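Local coordinates for BIS(5'-nucleosyl)-tetraphosphatase (Diadenosine tetraphosphatase), putative (Plasmodium falciparum, PDB 5CFJ), which probably hydrolyses diadenosine tetraphosphate (Ap4A) asymmetrically, as a member of the Nudix hydrolase family, at residues A[120-125]-A[138-143]; A[45-50]-A[67-72]; A[96-101]-A[134-139]; A[9-14]-A[74-79]. All coordinates share one frame; numbering follows the deposited sequence.

Interaction 1: residues A[120-125]-A[138-143]; sequences KWIGSH and DLLKEA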
loop_
_atom_site.group_PDB
_atom_site.type_symbol
_atom_site.label_atom_id
_atom_site.label_comp_id
_atom_site.label_asym_id
_atom_site.label_seq_id
_atom_site.Cartn_x
_atom_site.Cartn_y
_atom_site.Cartn_z
ATOM N N LYS A 120 2.235 -5.653 -8.640
ATOM C CA LYS A 120 1.608 -6.955 -8.486
ATOM C C LYS A 120 0.516 -6.853 -7.445
ATOM O O LYS A 120 0.718 -6.226 -6.408
ATOM C CB LYS A 120 2.619 -8.020 -8.043
ATOM C CG LYS A 120 3.601 -8.464 -9.105
ATOM C CD LYS A 120 2.892 -9.081 -10.296
ATOM C CE LYS A 120 3.890 -9.408 -11.386
ATOM N NZ LYS A 120 4.826 -8.270 -11.575
ATOM N N TRP A 121 -0.618 -7.482 -7.714
ATOM C CA TRP A 121 -1.660 -7.639 -6.721
ATOM C C TRP A 121 -1.328 -8.920 -5.974
ATOM O O TRP A 121 -1.428 -10.006 -6.544
ATOM C CB TRP A 121 -3.019 -7.728 -7.380
ATOM C CG TRP A 121 -3.530 -6.431 -7.909
ATOM C CD1 TRP A 121 -3.431 -5.956 -9.190
ATOM C CD2 TRP A 121 -4.265 -5.453 -7.173
ATOM N NE1 TRP A 121 -4.050 -4.733 -9.288
ATOM C CE2 TRP A 121 -4.577 -4.403 -8.069
ATOM C CE3 TRP A 121 -4.699 -5.366 -5.843
ATOM C CZ2 TRP A 121 -5.305 -3.279 -7.676
ATOM C CZ3 TRP A 121 -5.418 -4.249 -5.456
ATOM C CH2 TRP A 121 -5.718 -3.220 -6.372
ATOM N N ILE A 122 -0.900 -8.809 -4.721
ATOM C CA ILE A 122 -0.440 -9.979 -3.971
ATOM C C ILE A 122 -1.338 -10.314 -2.783
ATOM O O ILE A 122 -1.934 -9.444 -2.145
ATOM C CB ILE A 122 1.020 -9.794 -3.474
ATOM C CG1 ILE A 122 1.128 -8.667 -2.443
ATOM C CG2 ILE A 122 1.961 -9.573 -4.664
ATOM C CD1 ILE A 122 2.473 -8.620 -1.742
ATOM N N GLY A 123 -1.447 -11.602 -2.500
ATOM C CA GLY A 123 -2.133 -12.036 -1.305
ATOM C C GLY A 123 -1.195 -11.974 -0.116
ATOM O O GLY A 123 0.038 -11.953 -0.269
ATOM N N SER A 124 -1.774 -11.953 1.076
ATOM C CA SER A 124 -0.983 -11.935 2.296
ATOM C C SER A 124 0.005 -13.109 2.352
ATOM O O SER A 124 1.115 -12.964 2.859
ATOM C CB SER A 124 -1.903 -11.956 3.515
ATOM O OG SER A 124 -2.720 -13.114 3.518
ATOM N N HIS A 125 -0.388 -14.259 1.812
ATOM C CA HIS A 125 0.474 -15.443 1.840
ATOM C C HIS A 125 1.720 -15.318 0.974
ATOM O O HIS A 125 2.624 -16.143 1.069
ATOM C CB HIS A 125 -0.308 -16.688 1.411
ATOM C CG HIS A 125 -1.305 -17.157 2.425
ATOM N ND1 HIS A 125 -1.551 -18.492 2.662
ATOM C CD2 HIS A 125 -2.120 -16.469 3.261
ATOM C CE1 HIS A 125 -2.471 -18.607 3.604
ATOM N NE2 HIS A 125 -2.834 -17.394 3.983
ATOM N N ASP A 138 2.645 -8.442 8.364
ATOM C CA ASP A 138 1.672 -8.468 9.429
ATOM C C ASP A 138 0.544 -7.488 9.141
ATOM O O ASP A 138 -0.613 -7.792 9.423
ATOM C CB ASP A 138 2.325 -8.161 10.772
ATOM C CG ASP A 138 3.267 -9.259 11.214
ATOM O OD1 ASP A 138 3.220 -10.355 10.616
ATOM O OD2 ASP A 138 4.050 -9.034 12.153
ATOM N N LEU A 139 0.867 -6.330 8.555
ATOM C CA LEU A 139 -0.165 -5.403 8.109
ATOM C C LEU A 139 -1.152 -6.109 7.193
ATOM O O LEU A 139 -2.370 -5.943 7.341
ATOM C CB LEU A 139 0.466 -4.215 7.392
ATOM C CG LEU A 139 -0.491 -3.222 6.730
ATOM C CD1 LEU A 139 -1.315 -2.461 7.768
ATOM C CD2 LEU A 139 0.284 -2.256 5.846
ATOM N N LEU A 140 -0.644 -6.880 6.231
ATOM C CA LEU A 140 -1.574 -7.543 5.307
ATOM C C LEU A 140 -2.473 -8.542 6.030
ATOM O O LEU A 140 -3.704 -8.611 5.779
ATOM C CB LEU A 140 -0.832 -8.249 4.178
ATOM C CG LEU A 140 0.091 -7.353 3.357
ATOM C CD1 LEU A 140 0.589 -8.109 2.128
ATOM C CD2 LEU A 140 -0.601 -6.062 2.965
ATOM N N LYS A 141 -1.890 -9.326 6.936
ATOM C CA LYS A 141 -2.718 -10.293 7.664
ATOM C C LYS A 141 -3.786 -9.615 8.530
ATOM O O LYS A 141 -4.951 -10.042 8.575
ATOM C CB LYS A 141 -1.849 -11.199 8.531
ATOM C CG LYS A 141 -1.040 -12.203 7.743
ATOM C CD LYS A 141 -0.348 -13.180 8.673
ATOM C CE LYS A 141 -1.351 -13.883 9.572
ATOM N NZ LYS A 141 -2.271 -14.763 8.799
ATOM N N GLU A 142 -3.399 -8.549 9.213
ATOM C CA GLU A 142 -4.332 -7.835 10.074
ATOM C C GLU A 142 -5.429 -7.122 9.266
ATOM O O GLU A 142 -6.602 -7.100 9.676
ATOM C CB GLU A 142 -3.553 -6.873 10.976
ATOM C CG GLU A 142 -2.596 -7.652 11.896
ATOM C CD GLU A 142 -1.701 -6.791 12.778
ATOM O OE1 GLU A 142 -1.839 -5.553 12.771
ATOM O OE2 GLU A 142 -0.842 -7.366 13.488
ATOM N N ALA A 143 -5.072 -6.598 8.095
ATOM C CA ALA A 143 -6.066 -6.001 7.217
ATOM C C ALA A 143 -7.064 -7.055 6.761
ATOM O O ALA A 143 -8.267 -6.797 6.707
ATOM C CB ALA A 143 -5.400 -5.330 6.021
#
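I122 of strand 116-122 begins the contact with helix 134-147: its CD1 reaches CD1 of L140 at 4.3 Å, two methyl ends meeting at loose van der Waals distance. The strand side chain does not point straight at the helix; its long branch, carried on an extended second torsion (chi2 169°), closes the gap. G123 follows, its amide held by E126, and S124 comes against the helix. There the two backbones come closest, the CA atoms of S124 and L140 being 5.4 Å apart. S124 CB lies 3.9 Å from L140 CB, and the CD1 branch of L140 approaches S124 CA at 4.1 Å. This is the outer helix of the Nudix alpha/beta/alpha sandwich, laid on the sheet; L140 also packs on L12 and F32 of strands 6-16 and 30-37. With chi1 near 59°, the hydroxyl of S124 sits between the backbone N and the carbonyl carbon, and in the conformer described its partner is the carboxylate of E144, one turn beyond L140; a second conformer of S124 is also modelled. K141, another residue modelled in two conformers, joins at the margin, its CG 4.3 Å from S124 CB.

Interaction 2: residues A[45-50]-A[67-72]; sequences TPPKGL and EETGIN. With SO4 (sulfate ion), chain B.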
loop_
_atom_site.group_PDB
_atom_site.type_symbol
_atom_site.label_atom_id
_atom_site.label_comp_id
_atom_site.label_asym_id
_atom_site.label_seq_id
_atom_site.Cartn_x
_atom_site.Cartn_y
_atom_site.Cartn_z
ATOM N N THR A 45 6.310 -2.211 -1.989
ATOM C CA THR A 45 5.455 -1.610 -0.966
ATOM C C THR A 45 4.137 -1.165 -1.588
ATOM O O THR A 45 4.043 -1.040 -2.808
ATOM C CB THR A 45 6.109 -0.365 -0.292
ATOM O OG1 THR A 45 6.043 0.759 -1.174
ATOM C CG2 THR A 45 7.557 -0.616 0.127
ATOM N N PRO A 46 3.124 -0.886 -0.750
ATOM C CA PRO A 46 1.943 -0.199 -1.284
ATOM C C PRO A 46 2.307 1.223 -1.722
ATOM O O PRO A 46 3.405 1.706 -1.424
ATOM C CB PRO A 46 0.966 -0.187 -0.094
ATOM C CG PRO A 46 1.502 -1.229 0.863
ATOM C CD PRO A 46 2.984 -1.188 0.686
ATOM N N PRO A 47 1.401 1.892 -2.444
ATOM C CA PRO A 47 1.616 3.303 -2.782
ATOM C C PRO A 47 1.716 4.158 -1.514
ATOM O O PRO A 47 0.896 4.003 -0.616
ATOM C CB PRO A 47 0.368 3.663 -3.595
ATOM C CG PRO A 47 -0.257 2.346 -3.973
ATOM C CD PRO A 47 0.077 1.415 -2.875
ATOM N N LYS A 48 2.706 5.041 -1.450
ATOM C CA LYS A 48 2.934 5.881 -0.280
ATOM C C LYS A 48 3.928 6.986 -0.593
ATOM O O LYS A 48 4.668 6.902 -1.577
ATOM C CB LYS A 48 3.464 5.058 0.891
ATOM C CG LYS A 48 4.839 4.476 0.647
ATOM C CD LYS A 48 5.408 3.905 1.926
ATOM C CE LYS A 48 6.630 3.045 1.654
ATOM N NZ LYS A 48 7.701 3.793 0.942
ATOM N N GLY A 49 3.972 7.998 0.265
ATOM C CA GLY A 49 5.005 9.012 0.166
ATOM C C GLY A 49 4.914 10.066 1.246
ATOM O O GLY A 49 4.134 9.945 2.192
ATOM N N LEU A 50 5.719 11.110 1.098
ATOM C CA LEU A 50 5.809 12.160 2.099
ATOM C C LEU A 50 4.718 13.219 1.964
ATOM O O LEU A 50 4.175 13.449 0.881
ATOM C CB LEU A 50 7.175 12.839 2.020
ATOM C CG LEU A 50 8.398 11.922 2.030
ATOM C CD1 LEU A 50 9.665 12.751 1.995
ATOM C CD2 LEU A 50 8.389 11.009 3.240
ATOM N N GLU A 67 -0.475 9.658 -7.835
ATOM C CA GLU A 67 0.784 9.877 -8.534
ATOM C C GLU A 67 1.433 8.570 -8.960
ATOM O O GLU A 67 1.992 8.472 -10.052
ATOM C CB GLU A 67 1.761 10.656 -7.657
ATOM C CG GLU A 67 1.354 12.097 -7.442
ATOM C CD GLU A 67 2.384 12.910 -6.689
ATOM O OE1 GLU A 67 3.578 12.545 -6.720
ATOM O OE2 GLU A 67 1.995 13.929 -6.077
ATOM N N GLU A 68 1.366 7.563 -8.096
ATOM C CA GLU A 68 2.135 6.341 -8.306
ATOM C C GLU A 68 1.388 5.259 -9.078
ATOM O O GLU A 68 2.010 4.312 -9.563
ATOM C CB GLU A 68 2.620 5.798 -6.960
ATOM C CG GLU A 68 3.642 6.718 -6.335
ATOM C CD GLU A 68 4.088 6.306 -4.953
ATOM O OE1 GLU A 68 3.598 5.300 -4.394
ATOM O OE2 GLU A 68 4.968 7.002 -4.413
ATOM N N THR A 69 0.069 5.386 -9.204
ATOM C CA THR A 69 -0.726 4.352 -9.866
ATOM C C THR A 69 -1.736 4.889 -10.876
ATOM O O THR A 69 -2.349 4.117 -11.606
ATOM C CB THR A 69 -1.537 3.512 -8.853
ATOM O OG1 THR A 69 -2.592 4.309 -8.304
ATOM C CG2 THR A 69 -0.678 2.954 -7.740
ATOM N N GLY A 70 -1.970 6.197 -10.871
ATOM C CA GLY A 70 -3.014 6.787 -11.693
ATOM C C GLY A 70 -4.423 6.540 -11.169
ATOM O O GLY A 70 -5.396 6.969 -11.777
ATOM N N ILE A 71 -4.547 5.874 -10.023
ATOM C CA ILE A 71 -5.865 5.569 -9.481
ATOM C C ILE A 71 -6.279 6.639 -8.480
ATOM O O ILE A 71 -5.610 6.834 -7.463
ATOM C CB ILE A 71 -5.884 4.189 -8.800
ATOM C CG1 ILE A 71 -5.502 3.092 -9.800
ATOM C CG2 ILE A 71 -7.243 3.924 -8.180
ATOM C CD1 ILE A 71 -5.347 1.721 -9.167
ATOM N N ASN A 72 -7.375 7.337 -8.776
ATOM C CA ASN A 72 -7.879 8.393 -7.911
ATOM C C ASN A 72 -8.896 7.858 -6.913
ATOM O O ASN A 72 -9.386 6.738 -7.054
ATOM C CB ASN A 72 -8.503 9.511 -8.746
ATOM C CG ASN A 72 -8.287 10.878 -8.139
ATOM O OD1 ASN A 72 -8.064 11.015 -6.936
ATOM N ND2 ASN A 72 -8.346 11.903 -8.974
HETATM S S SO4 B . 10.428 2.315 2.797
HETATM O O1 SO4 B . 9.939 2.237 1.424
HETATM O O2 SO4 B . 9.533 3.105 3.634
HETATM O O3 SO4 B . 10.545 0.964 3.337
HETATM O O4 SO4 B . 11.755 2.927 2.791
HETATM O O HOH W 1 5.303 3.321 -3.084
#
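The backbones of 45-50 and 67-72 come nearest at P47 and E68, whose CA atoms are 6.3 Å apart: an extended segment runs past the last turn of helix 57-69, and G70, with positive phi, leads the chain out of it. E68 turns its side chain toward this segment. From a chi1 of -68° its chain continues extended, which carries the carboxylate to the main chain of K48. The K48 amide donates to OE1 over 3.1 Å, on the syn side but 33° out of the carboxylate plane. A water bridges the same oxygen to P46 O, giving hydrogen bonds of 2.9 Å to E68 OE1 and 3.0 Å to P46 O. The other oxygen, OE2, lies 2.9 Å from K48 O, a meeting of two acceptors, with the carboxylates of E64 and E115 also close. Residues 49-70 fit the Nudix box, and in this family the glutamates of that helix generally hold the catalytic metal ions. Beside the carboxylate, T69 CG2 meets P47 CG at 3.8 Å, the side chains crossing at about a right angle. T69 OG1 accepts from I71 N in an ST turn and also bonds to T65 O. The K48 side chain sets off away from the helix, and a bend at chi4 (57°) directs NZ to sulfate O1, 2.8 Å away, with a weaker bond to O2.

Interaction 3: residues A[96-101]-A[134-139]; sequences TTYYLA and ESLADL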
loop_
_atom_site.group_PDB
_atom_site.type_symbol
_atom_site.label_atom_id
_atom_site.label_comp_id
_atom_site.label_asym_id
_atom_site.label_seq_id
_atom_site.Cartn_x
_atom_site.Cartn_y
_atom_site.Cartn_z
ATOM N N THR A 96 5.427 4.984 8.736
ATOM C CA THR A 96 4.525 5.036 7.598
ATOM C C THR A 96 3.131 4.655 8.057
ATOM O O THR A 96 2.960 3.640 8.712
ATOM C CB THR A 96 4.970 4.109 6.467
ATOM O OG1 THR A 96 6.275 4.505 6.031
ATOM C CG2 THR A 96 3.999 4.206 5.305
ATOM N N THR A 97 2.147 5.485 7.731
ATOM C CA THR A 97 0.764 5.192 8.057
ATOM C C THR A 97 0.028 4.773 6.800
ATOM O O THR A 97 0.061 5.489 5.798
ATOM C CB THR A 97 0.079 6.398 8.682
ATOM O OG1 THR A 97 0.776 6.760 9.879
ATOM C CG2 THR A 97 -1.362 6.092 9.032
ATOM N N TYR A 98 -0.596 3.598 6.850
ATOM C CA TYR A 98 -1.390 3.083 5.743
ATOM C C TYR A 98 -2.866 3.131 6.092
ATOM O O TYR A 98 -3.256 2.762 7.204
ATOM C CB TYR A 98 -0.993 1.649 5.408
ATOM C CG TYR A 98 0.388 1.517 4.829
ATOM C CD1 TYR A 98 0.633 1.821 3.495
ATOM C CD2 TYR A 98 1.457 1.086 5.614
ATOM C CE1 TYR A 98 1.901 1.690 2.955
ATOM C CE2 TYR A 98 2.723 0.950 5.080
ATOM C CZ TYR A 98 2.943 1.260 3.754
ATOM O OH TYR A 98 4.205 1.131 3.202
ATOM N N TYR A 99 -3.670 3.563 5.123
ATOM C CA TYR A 99 -5.126 3.631 5.239
ATOM C C TYR A 99 -5.698 2.612 4.274
ATOM O O TYR A 99 -5.388 2.651 3.091
ATOM C CB TYR A 99 -5.644 5.032 4.900
ATOM C CG TYR A 99 -4.969 6.141 5.687
ATOM C CD1 TYR A 99 -3.806 6.734 5.218
ATOM C CD2 TYR A 99 -5.482 6.577 6.901
ATOM C CE1 TYR A 99 -3.177 7.740 5.922
ATOM C CE2 TYR A 99 -4.854 7.590 7.619
ATOM C CZ TYR A 99 -3.701 8.154 7.121
ATOM O OH TYR A 99 -3.062 9.149 7.809
ATOM N N LEU A 100 -6.519 1.696 4.766
ATOM C CA LEU A 100 -7.081 0.648 3.920
ATOM C C LEU A 100 -8.162 1.183 2.992
ATOM O O LEU A 100 -9.012 1.968 3.409
ATOM C CB LEU A 100 -7.659 -0.461 4.793
ATOM C CG LEU A 100 -8.210 -1.723 4.116
ATOM C CD1 LEU A 100 -7.122 -2.505 3.389
ATOM C CD2 LEU A 100 -8.906 -2.609 5.132
ATOM N N ALA A 101 -8.142 0.748 1.740
ATOM C CA ALA A 101 -9.207 1.092 0.802
ATOM C C ALA A 101 -9.478 -0.089 -0.111
ATOM O O ALA A 101 -8.557 -0.837 -0.436
ATOM C CB ALA A 101 -8.834 2.317 -0.015
ATOM N N GLU A 134 8.558 -7.904 8.290
ATOM C CA GLU A 134 7.507 -8.395 9.169
ATOM C C GLU A 134 6.399 -7.379 9.367
ATOM O O GLU A 134 5.230 -7.742 9.398
ATOM C CB GLU A 134 8.083 -8.785 10.528
ATOM C CG GLU A 134 8.909 -10.046 10.471
ATOM C CD GLU A 134 9.608 -10.374 11.776
ATOM O OE1 GLU A 134 9.352 -9.698 12.795
ATOM O OE2 GLU A 134 10.422 -11.317 11.774
ATOM N N SER A 135 6.763 -6.110 9.496
ATOM C CA SER A 135 5.759 -5.059 9.702
ATOM C C SER A 135 4.693 -5.044 8.602
ATOM O O SER A 135 3.481 -4.965 8.881
ATOM C CB SER A 135 6.439 -3.689 9.792
ATOM O OG SER A 135 7.259 -3.441 8.660
ATOM N N LEU A 136 5.147 -5.140 7.355
ATOM C CA LEU A 136 4.249 -5.121 6.204
ATOM C C LEU A 136 3.480 -6.424 6.050
ATOM O O LEU A 136 2.281 -6.413 5.748
ATOM C CB LEU A 136 5.021 -4.838 4.914
ATOM C CG LEU A 136 5.200 -3.382 4.515
ATOM C CD1 LEU A 136 5.949 -3.291 3.207
ATOM C CD2 LEU A 136 3.844 -2.692 4.414
ATOM N N ALA A 137 4.173 -7.542 6.248
ATOM C CA ALA A 137 3.514 -8.840 6.165
ATOM C C ALA A 137 2.345 -8.901 7.157
ATOM O O ALA A 137 1.197 -9.316 6.847
ATOM C CB ALA A 137 4.517 -9.953 6.433
ATOM N N ASP A 138 2.645 -8.442 8.364
ATOM C CA ASP A 138 1.672 -8.468 9.429
ATOM C C ASP A 138 0.544 -7.488 9.141
ATOM O O ASP A 138 -0.613 -7.792 9.423
ATOM C CB ASP A 138 2.325 -8.161 10.772
ATOM C CG ASP A 138 3.267 -9.259 11.214
ATOM O OD1 ASP A 138 3.220 -10.355 10.616
ATOM O OD2 ASP A 138 4.050 -9.034 12.153
ATOM N N LEU A 139 0.867 -6.330 8.555
ATOM C CA LEU A 139 -0.165 -5.403 8.109
ATOM C C LEU A 139 -1.152 -6.109 7.193
ATOM O O LEU A 139 -2.370 -5.943 7.341
ATOM C CB LEU A 139 0.466 -4.215 7.392
ATOM C CG LEU A 139 -0.491 -3.222 6.730
ATOM C CD1 LEU A 139 -1.315 -2.461 7.768
ATOM C CD2 LEU A 139 0.284 -2.256 5.846
#
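In the Nudix fold the central mixed sheet is flanked by helices, and this contact is where helix 134-147 lies over strand 92-103. Everything turns on the ring of Y98, which leaves the strand toward the helix and is met obliquely by two leucine methyls. L139 supplies the tighter one: its CD2 lies 3.5 Å from Y98 CD2 and 3.9 Å from Y98 CG, so the methyl rests near the base of the ring. L136, one turn earlier, reaches further out, its CD2 lying 3.9 Å from Y98 CE2 and 4.0 Å from Y98 OH. Each leucine crosses the tyrosine at about a right angle, so the two branches share the length of the ring from root to hydroxyl. L139 carries CG anti to its backbone N (chi1 174°), which aims the branched end at the strand, whereas L136 leaves the helix pointing to one side of the strand and only its CD2 end comes near the ring. On one ring face, T96 CG2 stands 3.4 Å above the plane, offset toward the rim. Polar bonding between the segments is absent, and all three touching residues are buried. P46 and K48 of strand 44-50 pack on Y98, so the ring ties that strand to the helix; L139 in turn touches L12 and K83 of two other strands. A bound sulfate ion, probably from the crystallisation liquor, lies about 6 Å from the Y98 side chain. Such helix-on-sheet packing, with interlocked hydrophobic side chains, is typical of an alpha/beta/alpha sandwich.

Interaction 4: residues A[9-14]-A[74-79]; sequences FGILLC and DKYKLL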
loop_
_atom_site.group_PDB
_atom_site.type_symbol
_atom_site.label_atom_id
_atom_site.label_comp_id
_atom_site.label_asym_id
_atom_site.label_seq_id
_atom_site.Cartn_x
_atom_site.Cartn_y
_atom_site.Cartn_z
ATOM N N PHE A 9 2.877 8.283 4.198
ATOM C CA PHE A 9 1.454 8.012 4.233
ATOM C C PHE A 9 1.076 7.338 2.932
ATOM O O PHE A 9 1.498 7.769 1.858
ATOM C CB PHE A 9 0.672 9.317 4.429
ATOM C CG PHE A 9 1.101 10.068 5.646
ATOM C CD1 PHE A 9 2.180 10.933 5.594
ATOM C CD2 PHE A 9 0.483 9.849 6.867
ATOM C CE1 PHE A 9 2.610 11.589 6.728
ATOM C CE2 PHE A 9 0.912 10.506 8.001
ATOM C CZ PHE A 9 1.972 11.379 7.924
ATOM N N GLY A 10 0.279 6.283 3.017
ATOM C CA GLY A 10 -0.107 5.561 1.827
ATOM C C GLY A 10 -1.464 4.919 1.926
ATOM O O GLY A 10 -2.057 4.821 3.002
ATOM N N ILE A 11 -1.961 4.485 0.779
ATOM C CA ILE A 11 -3.198 3.727 0.735
ATOM C C ILE A 11 -2.828 2.256 0.619
ATOM O O ILE A 11 -2.123 1.855 -0.307
ATOM C CB ILE A 11 -4.116 4.134 -0.443
ATOM C CG1 ILE A 11 -4.536 5.609 -0.342
ATOM C CG2 ILE A 11 -5.334 3.204 -0.521
ATOM C CD1 ILE A 11 -5.465 5.915 0.840
ATOM N N LEU A 12 -3.277 1.456 1.578
ATOM C CA LEU A 12 -3.221 0.011 1.432
ATOM C C LEU A 12 -4.439 -0.374 0.604
ATOM O O LEU A 12 -5.547 -0.546 1.121
ATOM C CB LEU A 12 -3.200 -0.693 2.788
ATOM C CG LEU A 12 -3.141 -2.216 2.732
ATOM C CD1 LEU A 12 -1.863 -2.668 2.030
ATOM C CD2 LEU A 12 -3.236 -2.792 4.138
ATOM N N LEU A 13 -4.226 -0.420 -0.701
ATOM C CA LEU A 13 -5.288 -0.663 -1.661
ATOM C C LEU A 13 -5.480 -2.160 -1.837
ATOM O O LEU A 13 -4.534 -2.881 -2.157
ATOM C CB LEU A 13 -4.969 0.008 -3.000
ATOM C CG LEU A 13 -6.098 0.012 -4.024
ATOM C CD1 LEU A 13 -7.278 0.859 -3.528
ATOM C CD2 LEU A 13 -5.588 0.535 -5.364
ATOM N N CYS A 14 -6.702 -2.627 -1.612
ATOM C CA CYS A 14 -7.019 -4.042 -1.744
ATOM C C CYS A 14 -8.131 -4.255 -2.758
ATOM O O CYS A 14 -8.799 -3.308 -3.169
ATOM C CB CYS A 14 -7.407 -4.654 -0.390
ATOM S SG CYS A 14 -9.015 -4.193 0.254
ATOM N N ASP A 74 -11.960 8.327 -6.310
ATOM C CA ASP A 74 -13.306 7.953 -6.738
ATOM C C ASP A 74 -13.365 6.474 -7.125
ATOM O O ASP A 74 -14.446 5.908 -7.253
ATOM C CB ASP A 74 -13.773 8.823 -7.905
ATOM C CG ASP A 74 -12.917 8.642 -9.130
ATOM O OD1 ASP A 74 -11.748 9.078 -9.095
ATOM O OD2 ASP A 74 -13.400 8.057 -10.121
ATOM N N LYS A 75 -12.203 5.846 -7.298
ATOM C CA LYS A 75 -12.143 4.441 -7.700
ATOM C C LYS A 75 -12.173 3.469 -6.534
ATOM O O LYS A 75 -12.283 2.260 -6.735
ATOM C CB LYS A 75 -10.878 4.177 -8.517
ATOM C CG LYS A 75 -10.751 5.034 -9.757
ATOM C CD LYS A 75 -11.946 4.849 -10.674
ATOM C CE LYS A 75 -11.724 5.544 -12.003
ATOM N NZ LYS A 75 -11.480 7.003 -11.861
ATOM N N TYR A 76 -12.039 3.976 -5.314
ATOM C CA TYR A 76 -11.978 3.069 -4.175
ATOM C C TYR A 76 -12.776 3.582 -2.986
ATOM O O TYR A 76 -13.072 4.775 -2.877
ATOM C CB TYR A 76 -10.519 2.777 -3.785
ATOM C CG TYR A 76 -9.600 3.960 -3.560
ATOM C CD1 TYR A 76 -9.678 4.729 -2.405
ATOM C CD2 TYR A 76 -8.606 4.266 -4.485
ATOM C CE1 TYR A 76 -8.806 5.779 -2.192
ATOM C CE2 TYR A 76 -7.731 5.312 -4.279
ATOM C CZ TYR A 76 -7.839 6.070 -3.133
ATOM O OH TYR A 76 -6.965 7.120 -2.928
ATOM N N LYS A 77 -13.141 2.647 -2.121
ATOM C CA LYS A 77 -13.864 2.944 -0.903
ATOM C C LYS A 77 -12.890 2.934 0.255
ATOM O O LYS A 77 -12.295 1.898 0.560
ATOM C CB LYS A 77 -14.959 1.921 -0.662
ATOM C CG LYS A 77 -15.761 2.161 0.591
ATOM C CD LYS A 77 -16.752 1.034 0.808
ATOM C CE LYS A 77 -17.533 1.183 2.095
ATOM N NZ LYS A 77 -18.510 0.067 2.226
ATOM N N LEU A 78 -12.703 4.080 0.890
ATOM C CA LEU A 78 -11.866 4.153 2.076
ATOM C C LEU A 78 -12.550 3.400 3.199
ATOM O O LEU A 78 -13.720 3.638 3.499
ATOM C CB LEU A 78 -11.587 5.606 2.468
ATOM C CG LEU A 78 -10.675 6.391 1.520
ATOM C CD1 LEU A 78 -10.795 7.887 1.769
ATOM C CD2 LEU A 78 -9.231 5.942 1.664
ATOM N N LEU A 79 -11.821 2.479 3.808
ATOM C CA LEU A 79 -12.372 1.679 4.893
ATOM C C LEU A 79 -11.848 2.144 6.237
ATOM O O LEU A 79 -10.853 2.865 6.328
ATOM C CB LEU A 79 -12.048 0.198 4.689
ATOM C CG LEU A 79 -12.545 -0.358 3.352
ATOM C CD1 LEU A 79 -12.141 -1.815 3.201
ATOM C CD2 LEU A 79 -14.058 -0.199 3.204
#
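The Y76 ring is met obliquely from strand 6-16 by two residues. L13 CD1 nestles at its root, 3.8 Å from both Y76 CB and Y76 CD2, and I11 CG1 lies at the far end, 3.9 Å from Y76 OH. I11 and Y76 extend from opposite directions to meet, whereas L13 crosses the tyrosine at about a right angle. A chi1 of 52° places Y76 CG between the backbone N and the carbonyl carbon, which presents CB and the root of the ring to L13 CD1. Further along, I11 CD1 touches L78 CD2 at 3.9 Å, again with the side chains roughly perpendicular. The contact is apolar throughout apart from the tyrosine hydroxyl oxygen. The axes of 9-14 and 76-79 approach to 8.7 Å at an angle of 122°, too far for backbone pairing, because strand 92-103 runs between them: it pairs in parallel with 6-16 and antiparallel with 76-89. Its A101 touches both I11 and Y76. Helix 57-69, the Nudix-box helix, packs over I11 through A61 and T65 and over Y76 through V62, on this face of the sheet.

Overall arrangement
Interactions 1 and 2 stand on opposite sides of the chain's centre, their centres about 17 Å apart, each involving one of the two helices, 134-147 and 57-69. Interactions 1 and 3 share helix 134-147, with centres about 8 Å apart. Strand 9-14 of interaction 4 pairs with 96-101 of interaction 3, Y99 O and L12 N forming a probable hydrogen bond of 2.9 Å, while its L12 packs on L139 and L140 of helix 134-147. The same strand also pairs with interaction 2, where G49 O and F9 N probably bond. K48 and Y98 touch, linking interactions 2 and 3 beside the sulfate, which H43, Y87 and K94 also bind, perhaps marking a phosphate-binding pocket.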